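Local coordinates for putative uncharacterized protein (Paracoccus denitrificans, PDB 3DML) that is a periplasmic thiol-disulfide oxidoreductase of the thioredoxin fold, probably exchanging disulfides with partner proteins in chemotrophic sulfur oxidation, at residues R35-I40 / V55-M60; T47-A52 / F100-L105; T79-L82 / V87-G90. All coordinates share one frame; numbering follows the deposited sequence. Where two conformers were deposited one is given.

Overall arrangement
The three contacts surround one aromatic core, their centres about 13 to 14 Å apart. Contact 1 sets helix 31-39 against the edge strand 55-59, contact 2 packs helix 48-52 against helix 98-112, and contact 3 pairs strands 79-84 and 87-93 of a hairpin at the other edge of the sheet. W36 of contact 1 touches F101 from the segment 100-105 and F80 from the segment 79-82: its NE1 lies 3.4 Å from F101 CE1, and its CD1 lies 3.4 Å from F80 CZ. F101 CE1 closes the triangle at 4.0 Å from F80 CD1. The CxxC cysteines C30 and C33, without a disulfide here, lie near the side chains of D37 and F80 but touch neither.

Contact 1: residues R35-I40 / V55-M60; sequences RWDAEI and VQRLQM
R57 and V55 reach from the edge strand 55-59 to D37 and W36 of helix 31-39, the helix of this thioredoxin fold that begins at the CxxC cysteines. Segments 35-39 and 55-59 run roughly antiparallel with their axes 12.9 Å apart at closest, so side chains bridge the space. R57 extends from CG to NE and forms a salt bridge with D37, gripping it side-on with two nitrogens on one oxygen. OD1 of D37 accepts from R57 NH2 at 2.9 Å and from R57 NE at 3.1 Å, in bonds bent to 150° and 142°. That oxygen lies in the guanidinium plane, but both donors come from the same face of the carboxylate, well above its plane. OD2 of D37 takes neither bond and lies close to OE1 of E26, which also forms a long, weak ion pair with R57 NE; the guanidinium charge probably offsets the crowding of the two acids. E39 OE1 is satisfied by the hydroxyl of Y95, and the backbone of Q56 and L58 by strand 20-26. W36 has CG anti to its backbone nitrogen (chi1 -171°), which places the indole beside V55 and R57, where F80, F101 and M24 also pack on it. R57 NH2 lies at the edge of this ring, near its plane and 3.9 Å from CZ3. The adjoining ring carbon, W36 CH2, meets the methyl V55 CG2 at 3.9 Å.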
loop_
_atom_site.group_PDB
_atom_site.type_symbol
_atom_site.label_atom_id
_atom_site.label_comp_id
_atom_site.label_asym_id
_atom_site.label_seq_id
_atom_site.Cartn_x
_atom_site.Cartn_y
_atom_site.Cartn_z
ATOM N N ARG A 35 -0.664 -11.926 -6.554
ATOM C CA ARG A 35 0.610 -12.393 -5.994
ATOM C C ARG A 35 0.914 -11.808 -4.631
ATOM O O ARG A 35 1.333 -12.520 -3.731
ATOM C CB ARG A 35 1.784 -12.099 -6.910
ATOM C CG ARG A 35 1.838 -12.990 -8.124
ATOM C CD ARG A 35 3.214 -12.789 -8.785
ATOM N NE ARG A 35 3.270 -13.403 -10.103
ATOM C CZ ARG A 35 4.308 -13.285 -10.920
ATOM N NH1 ARG A 35 5.366 -12.579 -10.546
ATOM N NH2 ARG A 35 4.281 -13.873 -12.102
ATOM N N TRP A 36 0.671 -10.516 -4.461
ATOM C CA TRP A 36 0.923 -9.871 -3.171
ATOM C C TRP A 36 -0.028 -10.444 -2.116
ATOM O O TRP A 36 0.385 -10.697 -0.968
ATOM C CB TRP A 36 0.698 -8.365 -3.268
ATOM C CG TRP A 36 1.142 -7.615 -2.027
ATOM C CD1 TRP A 36 2.382 -7.136 -1.768
ATOM C CD2 TRP A 36 0.338 -7.282 -0.895
ATOM N NE1 TRP A 36 2.409 -6.499 -0.551
ATOM C CE2 TRP A 36 1.157 -6.567 0.004
ATOM C CE3 TRP A 36 -1.005 -7.498 -0.563
ATOM C CZ2 TRP A 36 0.682 -6.070 1.226
ATOM C CZ3 TRP A 36 -1.483 -6.994 0.673
ATOM C CH2 TRP A 36 -0.626 -6.306 1.547
ATOM N N ASP A 37 -1.297 -10.608 -2.507
ATOM C CA ASP A 37 -2.327 -11.209 -1.621
ATOM C C ASP A 37 -1.941 -12.612 -1.148
ATOM O O ASP A 37 -2.203 -12.968 -0.012
ATOM C CB ASP A 37 -3.714 -11.262 -2.289
ATOM C CG ASP A 37 -4.350 -9.890 -2.470
ATOM O OD1 ASP A 37 -3.990 -8.909 -1.782
ATOM O OD2 ASP A 37 -5.237 -9.789 -3.339
ATOM N N ALA A 38 -1.315 -13.405 -2.010
ATOM C CA ALA A 38 -0.862 -14.744 -1.643
ATOM C C ALA A 38 0.440 -14.731 -0.847
ATOM O O ALA A 38 0.639 -15.577 0.027
ATOM C CB ALA A 38 -0.681 -15.603 -2.885
ATOM N N GLU A 39 1.340 -13.801 -1.164
ATOM C CA GLU A 39 2.703 -13.870 -0.657
ATOM C C GLU A 39 2.936 -13.017 0.573
ATOM O O GLU A 39 3.537 -13.485 1.554
ATOM C CB GLU A 39 3.709 -13.473 -1.739
ATOM C CG GLU A 39 3.781 -14.500 -2.836
ATOM C CD GLU A 39 4.524 -14.056 -4.078
ATOM O OE1 GLU A 39 5.275 -13.038 -4.065
ATOM O OE2 GLU A 39 4.356 -14.777 -5.089
ATOM N N ILE A 40 2.503 -11.760 0.512
ATOM C CA ILE A 40 2.758 -10.818 1.594
ATOM C C ILE A 40 1.556 -10.719 2.550
ATOM O O ILE A 40 1.732 -10.734 3.779
ATOM C CB ILE A 40 3.098 -9.401 1.061
ATOM C CG1 ILE A 40 4.409 -9.380 0.236
ATOM C CG2 ILE A 40 3.125 -8.377 2.200
ATOM C CD1 ILE A 40 5.627 -9.751 1.023
ATOM N N VAL A 55 -2.815 -2.395 6.471
ATOM C CA VAL A 55 -3.230 -2.310 5.063
ATOM C C VAL A 55 -4.752 -2.212 4.922
ATOM O O VAL A 55 -5.501 -2.805 5.718
ATOM C CB VAL A 55 -2.644 -3.486 4.203
ATOM C CG1 VAL A 55 -3.187 -4.844 4.658
ATOM C CG2 VAL A 55 -2.903 -3.298 2.715
ATOM N N GLN A 56 -5.181 -1.421 3.942
ATOM C CA GLN A 56 -6.589 -1.315 3.567
ATOM C C GLN A 56 -6.647 -1.360 2.036
ATOM O O GLN A 56 -5.941 -0.614 1.350
ATOM C CB GLN A 56 -7.193 -0.014 4.103
ATOM C CG GLN A 56 -6.710 0.422 5.517
ATOM C CD GLN A 56 -7.178 -0.468 6.689
ATOM O OE1 GLN A 56 -8.193 -1.187 6.616
ATOM N NE2 GLN A 56 -6.424 -0.401 7.794
ATOM N N ARG A 57 -7.443 -2.270 1.486
ATOM C CA ARG A 57 -7.527 -2.386 0.046
ATOM C C ARG A 57 -8.618 -1.482 -0.508
ATOM O O ARG A 57 -9.676 -1.311 0.121
ATOM C CB ARG A 57 -7.849 -3.818 -0.357
ATOM C CG ARG A 57 -6.791 -4.837 0.029
ATOM C CD ARG A 57 -7.173 -6.187 -0.563
ATOM N NE ARG A 57 -6.136 -7.212 -0.391
ATOM C CZ ARG A 57 -5.875 -7.737 0.795
ATOM N NH1 ARG A 57 -6.553 -7.287 1.845
ATOM N NH2 ARG A 57 -4.946 -8.685 0.943
ATOM N N LEU A 58 -8.380 -0.957 -1.705
ATOM C CA LEU A 58 -9.355 -0.139 -2.407
ATOM C C LEU A 58 -9.218 -0.460 -3.877
ATOM O O LEU A 58 -8.190 -0.988 -4.306
ATOM C CB LEU A 58 -9.078 1.359 -2.191
ATOM C CG LEU A 58 -9.138 1.902 -0.765
ATOM C CD1 LEU A 58 -8.569 3.315 -0.723
ATOM C CD2 LEU A 58 -10.594 1.890 -0.237
ATOM N N GLN A 59 -10.262 -0.138 -4.641
ATOM C CA GLN A 59 -10.264 -0.332 -6.065
ATOM C C GLN A 59 -9.789 0.938 -6.727
ATOM O O GLN A 59 -10.263 2.035 -6.409
ATOM C CB GLN A 59 -11.678 -0.658 -6.569
ATOM C CG GLN A 59 -12.172 -2.026 -6.140
ATOM C CD GLN A 59 -11.423 -3.094 -6.876
ATOM O OE1 GLN A 59 -11.317 -3.054 -8.103
ATOM N NE2 GLN A 59 -10.849 -4.024 -6.139
HETATM N N MSE A 60 -8.863 0.790 -7.673
HETATM C CA MSE A 60 -8.304 1.942 -8.370
HETATM C C MSE A 60 -9.381 2.813 -9.017
HETATM O O MSE A 60 -9.258 4.041 -9.016
HETATM C CB MSE A 60 -7.341 1.492 -9.478
HETATM C CG MSE A 60 -6.863 2.685 -10.323
HETATM SE SE MSE A 60 -5.537 2.133 -11.667
HETATM C CE MSE A 60 -6.689 1.093 -12.808
#

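Contact 2: residues T47-A52 / F100-L105; sequences TDEGRA and FFWPML
T47 and E49 close on the six-membered ring of W102, T47 near its far end, E49 beside the carbons nearer the backbone. The side chains of T47 and W102 point at each other from opposite directions: T47 OG1 lies obliquely 3.8 Å from W102 CH2, and T47 CG2 is 3.9 Å from the same carbon. The hydroxyl sits between its backbone nitrogen and carbonyl carbon (chi1 65°); T47 is the N-cap of helix 48-52, its OG1 accepting from G50 N at 3.0 Å and also hydrogen-bonded to Y44 O. E49 is extended beyond CG and runs past the indole, its CB 4.0 Å from W102 CZ3 and its OE2 3.5 Å from W102 CE3, with the carboxylate plane 67° from the ring. L105 comes to E49 from the opposite direction, laying CB, CG and CD2 (3.6 Å) against its OE1. E49 OE1 also lies 2.8 Å from W102 O, two acceptors without a hydrogen bond, which leaves this one of two E49 conformers doubtful. Helix 48-52 thus packs against helix 98-112, where E49 also touches A106 and I109; F101 and L105 pack on L22 of strand 20-26, and M104 on L92 of strand 87-93.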
loop_
_atom_site.group_PDB
_atom_site.type_symbol
_atom_site.label_atom_id
_atom_site.label_comp_id
_atom_site.label_asym_id
_atom_site.label_seq_id
_atom_site.Cartn_x
_atom_site.Cartn_y
_atom_site.Cartn_z
ATOM N N THR A 47 3.659 -8.909 11.266
ATOM C CA THR A 47 5.005 -8.327 11.275
ATOM C C THR A 47 4.994 -6.945 11.920
ATOM O O THR A 47 3.963 -6.263 11.962
ATOM C CB THR A 47 5.565 -8.173 9.834
ATOM O OG1 THR A 47 4.768 -7.228 9.109
ATOM C CG2 THR A 47 5.560 -9.490 9.083
ATOM N N ASP A 48 6.153 -6.516 12.414
ATOM C CA ASP A 48 6.289 -5.154 12.928
ATOM C C ASP A 48 5.869 -4.087 11.899
ATOM O O ASP A 48 5.169 -3.133 12.248
ATOM C CB ASP A 48 7.732 -4.883 13.348
ATOM C CG ASP A 48 8.166 -5.692 14.528
ATOM O OD1 ASP A 48 7.398 -6.517 15.042
ATOM O OD2 ASP A 48 9.318 -5.502 14.948
ATOM N N GLU A 49 6.293 -4.244 10.643
ATOM C CA GLU A 49 5.941 -3.290 9.583
ATOM C C GLU A 49 4.437 -3.228 9.363
ATOM O O GLU A 49 3.854 -2.152 9.273
ATOM C CB GLU A 49 6.680 -3.626 8.274
ATOM C CG GLU A 49 8.061 -2.986 8.168
ATOM C CD GLU A 49 8.834 -3.398 6.891
ATOM O OE1 GLU A 49 8.688 -2.737 5.843
ATOM O OE2 GLU A 49 9.635 -4.384 6.959
ATOM N N GLY A 50 3.831 -4.398 9.256
ATOM C CA GLY A 50 2.427 -4.482 9.019
ATOM C C GLY A 50 1.670 -3.853 10.132
ATOM O O GLY A 50 0.624 -3.253 9.911
ATOM N N ARG A 51 2.185 -3.987 11.346
ATOM C CA ARG A 51 1.507 -3.440 12.506
ATOM C C ARG A 51 1.695 -1.914 12.604
ATOM O O ARG A 51 0.837 -1.202 13.133
ATOM C CB ARG A 51 1.986 -4.176 13.760
ATOM C CG ARG A 51 1.476 -5.643 13.782
ATOM C CD ARG A 51 2.180 -6.557 14.772
ATOM N NE ARG A 51 2.361 -5.897 16.066
ATOM C CZ ARG A 51 3.519 -5.814 16.726
ATOM N NH1 ARG A 51 4.626 -6.392 16.252
ATOM N NH2 ARG A 51 3.559 -5.182 17.897
ATOM N N ALA A 52 2.810 -1.425 12.066
ATOM C CA ALA A 52 3.096 0.002 12.031
ATOM C C ALA A 52 2.193 0.702 10.999
ATOM O O ALA A 52 1.811 1.848 11.188
ATOM C CB ALA A 52 4.559 0.233 11.696
ATOM N N PHE A 100 11.617 -6.973 -2.489
ATOM C CA PHE A 100 11.549 -5.586 -2.932
ATOM C C PHE A 100 10.580 -4.825 -2.043
ATOM O O PHE A 100 10.868 -3.725 -1.596
ATOM C CB PHE A 100 11.155 -5.557 -4.396
ATOM C CG PHE A 100 12.272 -6.011 -5.276
ATOM C CD1 PHE A 100 13.127 -5.079 -5.863
ATOM C CD2 PHE A 100 12.537 -7.376 -5.423
ATOM C CE1 PHE A 100 14.204 -5.500 -6.636
ATOM C CE2 PHE A 100 13.606 -7.812 -6.199
ATOM C CZ PHE A 100 14.446 -6.867 -6.799
ATOM N N PHE A 101 9.483 -5.473 -1.711
ATOM C CA PHE A 101 8.421 -4.859 -0.921
ATOM C C PHE A 101 8.889 -4.401 0.444
ATOM O O PHE A 101 8.734 -3.247 0.794
ATOM C CB PHE A 101 7.210 -5.814 -0.816
ATOM C CG PHE A 101 6.064 -5.226 -0.038
ATOM C CD1 PHE A 101 5.224 -4.263 -0.616
ATOM C CD2 PHE A 101 5.878 -5.573 1.291
ATOM C CE1 PHE A 101 4.150 -3.706 0.128
ATOM C CE2 PHE A 101 4.824 -5.028 2.036
ATOM C CZ PHE A 101 3.976 -4.090 1.456
ATOM N N TRP A 102 9.458 -5.306 1.241
ATOM C CA TRP A 102 9.790 -4.958 2.619
ATOM C C TRP A 102 10.730 -3.763 2.835
ATOM O O TRP A 102 10.403 -2.854 3.611
ATOM C CB TRP A 102 10.303 -6.188 3.388
ATOM C CG TRP A 102 9.302 -7.312 3.521
ATOM C CD1 TRP A 102 9.391 -8.569 2.989
ATOM C CD2 TRP A 102 8.087 -7.281 4.279
ATOM N NE1 TRP A 102 8.291 -9.318 3.362
ATOM C CE2 TRP A 102 7.482 -8.549 4.155
ATOM C CE3 TRP A 102 7.448 -6.294 5.047
ATOM C CZ2 TRP A 102 6.260 -8.859 4.767
ATOM C CZ3 TRP A 102 6.241 -6.600 5.650
ATOM C CH2 TRP A 102 5.661 -7.870 5.511
ATOM N N PRO A 103 11.909 -3.753 2.189
ATOM C CA PRO A 103 12.812 -2.624 2.454
ATOM C C PRO A 103 12.305 -1.314 1.824
ATOM O O PRO A 103 12.608 -0.225 2.331
ATOM C CB PRO A 103 14.154 -3.062 1.807
ATOM C CG PRO A 103 13.805 -4.075 0.814
ATOM C CD PRO A 103 12.484 -4.719 1.237
HETATM N N MSE A 104 11.543 -1.404 0.742
HETATM C CA MSE A 104 11.009 -0.186 0.135
HETATM C C MSE A 104 9.901 0.398 0.992
HETATM O O MSE A 104 9.799 1.613 1.139
HETATM C CB MSE A 104 10.557 -0.462 -1.287
HETATM C CG MSE A 104 11.686 -1.092 -2.091
HETATM SE SE MSE A 104 11.328 -1.182 -3.964
HETATM C CE MSE A 104 9.623 -2.158 -4.029
ATOM N N LEU A 105 9.091 -0.466 1.600
ATOM C CA LEU A 105 8.085 0.020 2.531
ATOM C C LEU A 105 8.769 0.624 3.761
ATOM O O LEU A 105 8.381 1.692 4.257
ATOM C CB LEU A 105 7.154 -1.121 2.952
ATOM C CG LEU A 105 6.162 -0.749 4.073
ATOM C CD1 LEU A 105 5.184 0.354 3.630
ATOM C CD2 LEU A 105 5.417 -1.970 4.550
#

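Contact 3: residues T79-L82 / V87-G90; sequences TFVL and VESG
L82 and G90 form an antiparallel hydrogen-bonded pair across the hairpin of strands 79-84 and 87-93, whose short segments cross at 108° and touch mainly at this end. L82 N donates to G90 O at 2.8 Å, while L82 O takes two donors: S89 N at 2.7 Å, nearly along the C=O axis, and G90 N at 3.3 Å, in the carbonyl plane on a lone pair. Among the side chains, V81 and E88 meet at about a right angle: methyl CG1 of V81, anti to its backbone nitrogen (chi1 -180°), lies 3.5 Å from both CG and CD of E88. The extended E88 chain carries its carboxylate past this methyl to A71 N, bonded to OE1, and to R91, whose NE forms a salt bridge with OE2. S89 and G90 opposite L82 form a classic beta bulge in the edge hairpin of the thioredoxin fold. Cutting E88 back to an alanine is likely to leave R91 without this carboxylate partner and A71 N without this acceptor, and take away the CG and CD packing on V81 CG1. The L82 side chain packs against L108 and A112 of helix 98-112, and CB of S89 lies 3.5 Å from L82 O.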
loop_
_atom_site.group_PDB
_atom_site.type_symbol
_atom_site.label_atom_id
_atom_site.label_comp_id
_atom_site.label_asym_id
_atom_site.label_seq_id
_atom_site.Cartn_x
_atom_site.Cartn_y
_atom_site.Cartn_z
ATOM N N THR A 79 -0.733 -0.526 -6.333
ATOM C CA THR A 79 0.001 0.628 -5.795
ATOM C C THR A 79 -0.234 0.630 -4.295
ATOM O O THR A 79 -1.367 0.430 -3.845
ATOM C CB THR A 79 -0.503 1.960 -6.406
ATOM O OG1 THR A 79 -0.116 2.019 -7.785
ATOM C CG2 THR A 79 0.094 3.185 -5.677
ATOM N N PHE A 80 0.809 0.886 -3.527
ATOM C CA PHE A 80 0.687 0.927 -2.078
ATOM C C PHE A 80 0.975 2.342 -1.626
ATOM O O PHE A 80 2.080 2.822 -1.836
ATOM C CB PHE A 80 1.688 -0.026 -1.426
ATOM C CG PHE A 80 1.563 -1.453 -1.912
ATOM C CD1 PHE A 80 0.704 -2.342 -1.250
ATOM C CD2 PHE A 80 2.287 -1.891 -3.021
ATOM C CE1 PHE A 80 0.578 -3.667 -1.678
ATOM C CE2 PHE A 80 2.170 -3.223 -3.486
ATOM C CZ PHE A 80 1.305 -4.108 -2.803
ATOM N N VAL A 81 -0.015 3.012 -1.046
ATOM C CA VAL A 81 0.187 4.392 -0.638
ATOM C C VAL A 81 0.276 4.457 0.884
ATOM O O VAL A 81 -0.650 4.045 1.590
ATOM C CB VAL A 81 -0.940 5.332 -1.121
ATOM C CG1 VAL A 81 -0.648 6.766 -0.660
ATOM C CG2 VAL A 81 -1.063 5.286 -2.651
ATOM N N LEU A 82 1.391 4.972 1.377
ATOM C CA LEU A 82 1.538 5.157 2.815
ATOM C C LEU A 82 0.942 6.505 3.162
ATOM O O LEU A 82 1.412 7.556 2.686
ATOM C CB LEU A 82 3.005 5.072 3.246
ATOM C CG LEU A 82 3.199 5.144 4.766
ATOM C CD1 LEU A 82 2.749 3.838 5.457
ATOM C CD2 LEU A 82 4.644 5.477 5.109
ATOM N N VAL A 87 -3.312 11.994 4.762
ATOM C CA VAL A 87 -2.518 12.542 3.658
ATOM C C VAL A 87 -1.386 11.611 3.238
ATOM O O VAL A 87 -0.664 11.054 4.071
ATOM C CB VAL A 87 -1.989 13.986 3.944
ATOM C CG1 VAL A 87 -0.875 13.998 4.986
ATOM C CG2 VAL A 87 -1.503 14.632 2.668
ATOM N N GLU A 88 -1.247 11.447 1.929
ATOM C CA GLU A 88 -0.212 10.604 1.384
ATOM C C GLU A 88 1.158 11.084 1.852
ATOM O O GLU A 88 1.488 12.275 1.716
ATOM C CB GLU A 88 -0.250 10.622 -0.134
ATOM C CG GLU A 88 0.953 9.894 -0.766
ATOM C CD GLU A 88 0.750 9.570 -2.235
ATOM O OE1 GLU A 88 -0.313 9.917 -2.793
ATOM O OE2 GLU A 88 1.653 8.946 -2.829
ATOM N N SER A 89 1.947 10.147 2.371
ATOM C CA SER A 89 3.340 10.424 2.723
ATOM C C SER A 89 4.268 9.952 1.602
ATOM O O SER A 89 5.244 10.623 1.262
ATOM C CB SER A 89 3.704 9.744 4.061
ATOM O OG SER A 89 5.086 9.904 4.360
ATOM N N GLY A 90 3.978 8.789 1.022
ATOM C CA GLY A 90 4.807 8.272 -0.065
ATOM C C GLY A 90 4.102 7.064 -0.627
ATOM O O GLY A 90 3.066 6.664 -0.102
#